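PDB 3TBN: iron-binding zinc finger CDGSH type domain-containing protein from Magnetospirillum magneticum, which binds two [2Fe-2S] clusters through its two CDGSH sequences, its cellular role being not established. Local coordinates for residues Pro19-Tyr30 against Ala57-Phe68. Residues are numbered along the deposited sequence; the frame is centred on the assembly and turned at random.
Sequences PYPVTVEAGKTY and AYTPDKAGTAYF
P60 CD sits at the edge of the Y30 ring, 4.0 Å from Y30 CD2, and Y58 O lies at that ring's edge in plane. One face of the Y30 ring carries V24 CG1, 3.7 Å above the plane. The F68 ring takes V22 CB and V24 CG1 at its edge. V24 CG1 is anti to its carbonyl carbon (chi1 -66°) and meets F68 CE2 and A66 CB, while V24 CG2 reaches P60 CG at 3.7 Å. Y30 OH accepts a bond from E25 N at 2.9 Å, which ties Y30 to the start of the type II turn E25-K28. A phenylalanine in place of Y30 would probably leave E25 N without its hydroxyl partner. Strand 20-24 of the first CDGSH sequence pairs antiparallel with 64-68 of the second, and 30-32 with 56-58, an exchange resembling the strand-swapped beta cap of mitoNEET. G27 N bonds to P60 O almost straight, at 171°. T29 OG1 and T59 OG1 share a hydrogen bond of 2.8 Å. On the face carrying P21, T23, T65 and Y67, opposite V22, V24 and F68, P21 CG packs on Y67 CE2, and a water bonds T23 OG1. F43 meets F68 edge-to-face. At the far end P19 touches C80 in the pocket of one cluster.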
ATOM      1  N   PRO A  19      -6.946   2.008   6.262  0.93  8.54           N
ATOM      2  CA  PRO A  19      -5.993   2.929   5.644  0.99  8.91           C
ATOM      3  C   PRO A  19      -5.023   3.557   6.640  0.97  7.60           C
ATOM      4  O   PRO A  19      -5.256   3.568   7.852  0.90  8.52           O
ATOM      5  CB  PRO A  19      -6.896   4.001   5.030  0.98 12.18           C
ATOM      6  CG  PRO A  19      -8.133   3.967   5.856  1.00 12.83           C
ATOM      7  CD  PRO A  19      -8.323   2.528   6.226  1.00 10.86           C
ATOM      8  N   TYR A  20      -3.930   4.076   6.094  0.95  7.86           N
ATOM      9  CA  TYR A  20      -2.963   4.873   6.827  0.92  7.61           C
ATOM     10  C   TYR A  20      -3.103   6.323   6.378  0.92  7.90           C
ATOM     11  O   TYR A  20      -2.632   6.692   5.303  0.88  8.22           O
ATOM     12  CB  TYR A  20      -1.548   4.406   6.508  0.96  8.84           C
ATOM     13  CG  TYR A  20      -1.148   3.084   7.122  0.95  8.09           C
ATOM     14  CD1 TYR A  20      -0.620   3.029   8.402  0.97  9.73           C
ATOM     15  CD2 TYR A  20      -1.262   1.895   6.410  0.95  8.36           C
ATOM     16  CE1 TYR A  20      -0.232   1.825   8.969  0.95  9.44           C
ATOM     17  CE2 TYR A  20      -0.873   0.687   6.966  0.92  8.19           C
ATOM     18  CZ  TYR A  20      -0.357   0.657   8.242  0.91  8.68           C
ATOM     19  OH  TYR A  20       0.028  -0.548   8.786  0.90  9.45           O
ATOM     20  N   PRO A  21      -3.753   7.161   7.192  0.98  8.71           N
ATOM     21  CA  PRO A  21      -3.870   8.574   6.827  0.92  9.69           C
ATOM     22  C   PRO A  21      -2.530   9.263   6.997  0.88  9.28           C
ATOM     23  O   PRO A  21      -1.866   9.080   8.020  0.86 11.52           O
ATOM     24  CB  PRO A  21      -4.885   9.123   7.837  0.97 14.23           C
ATOM     25  CG  PRO A  21      -5.477   7.926   8.519  0.85 17.70           C
ATOM     26  CD  PRO A  21      -4.446   6.855   8.450  1.00 11.91           C
ATOM     27  N   VAL A  22      -2.137  10.049   6.008  0.96  8.26           N
ATOM     28  CA  VAL A  22      -0.888  10.789   6.085  0.97  8.65           C
ATOM     29  C   VAL A  22      -1.105  12.161   5.478  0.92  7.83           C
ATOM     30  O   VAL A  22      -1.656  12.280   4.390  0.89  8.63           O
ATOM     31  CB  VAL A  22       0.251  10.090   5.317  1.00 11.10           C
ATOM     32  CG1 VAL A  22       1.541  10.886   5.464  0.94 13.91           C
ATOM     33  CG2 VAL A  22       0.439   8.658   5.803  1.00 12.92           C
ATOM     34  N   THR A  23      -0.685  13.199   6.189  0.91  8.60           N
ATOM     35  CA  THR A  23      -0.693  14.542   5.636  0.99  9.18           C
ATOM     36  C   THR A  23       0.444  14.623   4.634  0.94  9.95           C
ATOM     37  O   THR A  23       1.593  14.356   4.981  0.89 13.32           O
ATOM     38  CB  THR A  23      -0.517  15.592   6.740  0.98 10.94           C
ATOM     39  OG1 THR A  23      -1.573  15.447   7.697  0.86 13.50           O
ATOM     40  CG2 THR A  23      -0.548  16.994   6.151  1.00 16.02           C
ATOM     41  N   VAL A  24       0.118  14.957   3.388  0.95  9.34           N
ATOM     42  CA  VAL A  24       1.103  15.009   2.318  0.98  9.35           C
ATOM     43  C   VAL A  24       1.340  16.434   1.830  0.96  9.84           C
ATOM     44  O   VAL A  24       0.482  17.313   1.966  0.87 10.46           O
ATOM     45  CB  VAL A  24       0.700  14.103   1.124  1.00 10.66           C
ATOM     46  CG1 VAL A  24       0.718  12.637   1.542  1.00 13.49           C
ATOM     47  CG2 VAL A  24      -0.665  14.499   0.562  1.00 13.19           C
ATOM     48  N   GLU A  25       2.528  16.639   1.270  0.95 10.00           N
ATOM     49  CA  GLU A  25       2.961  17.923   0.747  0.98 10.84           C
ATOM     50  C   GLU A  25       2.835  17.945  -0.768  0.90 10.23           C
ATOM     51  O   GLU A  25       3.222  16.996  -1.450  0.88 10.33           O
ATOM     52  CB  GLU A  25       4.419  18.178   1.127  1.00 12.09           C
ATOM     53  CG  GLU A  25       4.700  18.158   2.620  1.00 15.36           C
ATOM     54  CD  GLU A  25       6.175  18.336   2.918  0.93 16.55           C
ATOM     55  OE1 GLU A  25       6.854  17.329   3.199  0.79 16.62           O
ATOM     56  OE2 GLU A  25       6.661  19.483   2.851  0.82 19.21           O
ATOM     57  N   ALA A  26       2.301  19.037  -1.296  0.90 12.03           N
ATOM     58  CA  ALA A  26       2.156  19.189  -2.736  1.00 13.74           C
ATOM     59  C   ALA A  26       3.496  19.030  -3.447  0.90 12.67           C
ATOM     60  O   ALA A  26       4.502  19.622  -3.054  0.86 13.34           O
ATOM     61  CB  ALA A  26       1.546  20.540  -3.060  1.00 21.00           C
ATOM     62  N   GLY A  27       3.498  18.219  -4.501  0.96 12.77           N
ATOM     63  CA  GLY A  27       4.655  18.079  -5.362  0.91 13.58           C
ATOM     64  C   GLY A  27       5.742  17.143  -4.865  0.84 10.86           C
ATOM     65  O   GLY A  27       6.714  16.923  -5.582  0.86 13.26           O
ATOM     66  N   LYS A  28       5.604  16.608  -3.653  0.92  9.94           N
ATOM     67  CA  LYS A  28       6.573  15.651  -3.136  0.92  9.11           C
ATOM     68  C   LYS A  28       6.133  14.241  -3.508  0.93  8.25           C
ATOM     69  O   LYS A  28       4.948  13.931  -3.471  0.90  8.65           O
ATOM     70  CB  LYS A  28       6.709  15.789  -1.617  0.97  9.94           C
ATOM     71  CG  LYS A  28       7.689  14.806  -0.996  1.00 10.12           C
ATOM     72  CD  LYS A  28       8.025  15.170   0.436  1.00 12.49           C
ATOM     73  CE  LYS A  28       9.005  16.330   0.490  1.00 17.09           C
ATOM     74  NZ  LYS A  28       9.436  16.606   1.882  0.99 19.03           N
ATOM     75  N   THR A  29       7.085  13.397  -3.886  0.95  8.30           N
ATOM     76  CA  THR A  29       6.779  12.029  -4.270  0.96  7.94           C
ATOM     77  C   THR A  29       6.919  11.084  -3.080  0.95  6.85           C
ATOM     78  O   THR A  29       7.959  11.039  -2.420  0.92  8.52           O
ATOM     79  CB  THR A  29       7.687  11.561  -5.414  0.98  9.19           C
ATOM     80  OG1 THR A  29       7.553  12.455  -6.529  0.95 11.04           O
ATOM     81  CG2 THR A  29       7.322  10.153  -5.847  1.00 11.54           C
ATOM     82  N   TYR A  30       5.841  10.347  -2.828  0.96  6.81           N
ATOM     83  CA  TYR A  30       5.762   9.326  -1.791  0.97  7.24           C
ATOM     84  C   TYR A  30       5.814   7.961  -2.458  0.95  7.34           C
ATOM     85  O   TYR A  30       5.300   7.775  -3.556  0.91  9.91           O
ATOM     86  CB  TYR A  30       4.455   9.485  -0.992  1.00  8.13           C
ATOM     87  CG  TYR A  30       4.398  10.816  -0.286  0.96  7.08           C
ATOM     88  CD1 TYR A  30       4.792  10.937   1.040  0.96  7.37           C
ATOM     89  CD2 TYR A  30       4.020  11.968  -0.964  0.98  8.03           C
ATOM     90  CE1 TYR A  30       4.792  12.163   1.677  0.94  8.06           C
ATOM     91  CE2 TYR A  30       4.014  13.198  -0.333  0.96  8.07           C
ATOM     92  CZ  TYR A  30       4.405  13.289   0.984  0.97  7.81           C
ATOM     93  OH  TYR A  30       4.406  14.516   1.599  0.95  9.29           O
ATOM     94  N   ALA A  57       4.782   5.013  -6.827  0.94  9.92           N
ATOM     95  CA  ALA A  57       5.052   6.427  -6.617  1.00 10.99           C
ATOM     96  C   ALA A  57       3.756   7.225  -6.668  0.94 10.04           C
ATOM     97  O   ALA A  57       2.902   6.990  -7.526  0.89 12.73           O
ATOM     98  CB  ALA A  57       6.030   6.933  -7.665  1.00 15.88           C
ATOM     99  N   TYR A  58       3.628   8.184  -5.759  0.96  9.37           N
ATOM    100  CA  TYR A  58       2.433   9.005  -5.646  0.94  9.66           C
ATOM    101  C   TYR A  58       2.868  10.434  -5.370  0.96  7.86           C
ATOM    102  O   TYR A  58       3.523  10.700  -4.373  0.92  8.82           O
ATOM    103  CB  TYR A  58       1.556   8.499  -4.501  1.00 12.76           C
ATOM    104  CG  TYR A  58       0.356   9.369  -4.205  0.94 12.93           C
ATOM    105  CD1 TYR A  58      -0.774   9.325  -5.007  0.99 15.31           C
ATOM    106  CD2 TYR A  58       0.350  10.226  -3.113  1.00 14.74           C
ATOM    107  CE1 TYR A  58      -1.871  10.120  -4.736  0.97 17.95           C
ATOM    108  CE2 TYR A  58      -0.739  11.020  -2.835  0.92 17.02           C
ATOM    109  CZ  TYR A  58      -1.846  10.964  -3.647  0.90 17.09           C
ATOM    110  OH  TYR A  58      -2.935  11.757  -3.368  0.85 21.11           O
ATOM    111  N   THR A  59       2.504  11.349  -6.262  0.93  8.75           N
ATOM    112  CA  THR A  59       2.869  12.749  -6.115  0.96 10.34           C
ATOM    113  C   THR A  59       1.597  13.583  -6.116  0.96 10.60           C
ATOM    114  O   THR A  59       0.994  13.793  -7.164  0.92 13.46           O
ATOM    115  CB  THR A  59       3.772  13.218  -7.267  1.00 12.28           C
ATOM    116  OG1 THR A  59       4.883  12.325  -7.405  0.95 13.17           O
ATOM    117  CG2 THR A  59       4.275  14.632  -7.010  1.00 18.37           C
ATOM    118  N   PRO A  60       1.166  14.047  -4.936  0.96 10.99           N
ATOM    119  CA  PRO A  60      -0.089  14.802  -4.888  0.97 13.31           C
ATOM    120  C   PRO A  60       0.052  16.191  -5.485  0.93 13.25           C
ATOM    121  O   PRO A  60       1.102  16.819  -5.363  0.89 13.78           O
ATOM    122  CB  PRO A  60      -0.393  14.880  -3.390  1.00 16.02           C
ATOM    123  CG  PRO A  60       0.938  14.775  -2.729  1.00 16.13           C
ATOM    124  CD  PRO A  60       1.773  13.887  -3.603  1.00 13.32           C
ATOM    125  N   ASP A  61      -1.009  16.658  -6.135  1.00 18.11           N
ATOM    126  CA  ASP A  61      -1.030  17.987  -6.736  1.00 22.42           C
ATOM    127  C   ASP A  61      -1.110  19.072  -5.667  0.86 21.24           C
ATOM    128  O   ASP A  61      -0.585  20.172  -5.842  0.70 22.11           O
ATOM    129  CB  ASP A  61      -2.222  18.123  -7.688  1.00 29.42           C
ATOM    130  CG  ASP A  61      -2.102  17.233  -8.910  0.48 28.64           C
ATOM    131  OD1 ASP A  61      -0.977  17.070  -9.425  0.60 28.30           O
ATOM    132  OD2 ASP A  61      -3.139  16.699  -9.360  0.11 30.05           O
ATOM    133  N   LYS A  62      -1.771  18.760  -4.558  1.00 22.61           N
ATOM    134  CA  LYS A  62      -1.924  19.729  -3.481  1.00 24.70           C
ATOM    135  C   LYS A  62      -1.812  19.089  -2.102  0.98 18.89           C
ATOM    136  O   LYS A  62      -1.894  17.869  -1.952  0.87 18.23           O
ATOM    137  CB  LYS A  62      -3.252  20.482  -3.623  0.68 34.38           C
ATOM    138  CG  LYS A  62      -4.484  19.598  -3.724  0.89 40.78           C
ATOM    139  CD  LYS A  62      -5.717  20.436  -4.033  0.24 47.45           C
ATOM    140  CE  LYS A  62      -7.006  19.700  -3.711  0.29 53.89           C
ATOM    141  NZ  LYS A  62      -8.193  20.590  -3.841  0.04 61.70           N
ATOM    142  N   ALA A  63      -1.595  19.930  -1.099  0.98 19.00           N
ATOM    143  CA  ALA A  63      -1.478  19.472   0.275  1.00 17.50           C
ATOM    144  C   ALA A  63      -2.823  18.966   0.763  0.93 14.89           C
ATOM    145  O   ALA A  63      -3.870  19.475   0.364  0.80 16.07           O
ATOM    146  CB  ALA A  63      -0.987  20.599   1.164  1.00 24.44           C
ATOM    147  N   GLY A  64      -2.793  17.969   1.636  0.96 14.46           N
ATOM    148  CA  GLY A  64      -4.012  17.404   2.179  0.93 16.34           C
ATOM    149  C   GLY A  64      -3.719  16.096   2.877  0.95 12.86           C
ATOM    150  O   GLY A  64      -2.565  15.748   3.090  0.95 13.37           O
ATOM    151  N   THR A  65      -4.770  15.381   3.251  0.90 13.91           N
ATOM    152  CA  THR A  65      -4.617  14.056   3.828  0.98 13.72           C
ATOM    153  C   THR A  65      -4.842  13.003   2.755  0.89 11.09           C
ATOM    154  O   THR A  65      -5.869  13.006   2.083  0.87 14.37           O
ATOM    155  CB  THR A  65      -5.615  13.818   4.974  0.96 19.20           C
ATOM    156  OG1 THR A  65      -5.428  14.809   5.990  0.93 22.20           O
ATOM    157  CG2 THR A  65      -5.418  12.434   5.576  1.00 23.86           C
ATOM    158  N   ALA A  66      -3.864  12.117   2.590  0.98 10.25           N
ATOM    159  CA  ALA A  66      -4.009  10.948   1.736  0.99  9.54           C
ATOM    160  C   ALA A  66      -4.226   9.725   2.615  0.95  8.18           C
ATOM    161  O   ALA A  66      -3.476   9.488   3.555  0.90  9.83           O
ATOM    162  CB  ALA A  66      -2.773  10.765   0.878  1.00 13.93           C
ATOM    163  N   TYR A  67      -5.264   8.959   2.310  0.93  7.31           N
ATOM    164  CA  TYR A  67      -5.545   7.711   2.995  0.97  7.85           C
ATOM    165  C   TYR A  67      -4.935   6.580   2.182  0.97  7.31           C
ATOM    166  O   TYR A  67      -5.548   6.052   1.255  0.91  8.15           O
ATOM    167  CB  TYR A  67      -7.051   7.531   3.179  0.98  8.84           C
ATOM    168  CG  TYR A  67      -7.625   8.528   4.155  1.00 10.67           C
ATOM    169  CD1 TYR A  67      -7.882   9.836   3.771  1.00 13.77           C
ATOM    170  CD2 TYR A  67      -7.879   8.170   5.469  0.90 13.75           C
ATOM    171  CE1 TYR A  67      -8.399  10.758   4.668  0.86 16.37           C
ATOM    172  CE2 TYR A  67      -8.394   9.083   6.376  1.00 17.29           C
ATOM    173  CZ  TYR A  67      -8.649  10.376   5.968  0.93 16.85           C
ATOM    174  OH  TYR A  67      -9.161  11.284   6.866  0.83 20.62           O
ATOM    175  N   PHE A  68      -3.694   6.244   2.508  0.99  6.82           N
ATOM    176  CA  PHE A  68      -2.980   5.198   1.800  0.98  6.60           C
ATOM    177  C   PHE A  68      -3.515   3.824   2.193  0.95  6.53           C
ATOM    178  O   PHE A  68      -3.885   3.586   3.340  0.94  7.80           O
ATOM    179  CB  PHE A  68      -1.486   5.285   2.101  1.00  7.62           C
ATOM    180  CG  PHE A  68      -0.803   6.449   1.453  0.99  7.29           C
ATOM    181  CD1 PHE A  68      -0.499   6.426   0.102  0.98  9.25           C
ATOM    182  CD2 PHE A  68      -0.447   7.559   2.194  0.98  8.21           C
ATOM    183  CE1 PHE A  68       0.147   7.495  -0.496  0.94 10.70           C
ATOM    184  CE2 PHE A  68       0.198   8.624   1.601  0.97  9.02           C
ATOM    185  CZ  PHE A  68       0.493   8.592   0.257  0.96 10.02           C
TER
HETATM  186  O   HOH W   1      -3.935  16.627   6.787  0.75 36.69           O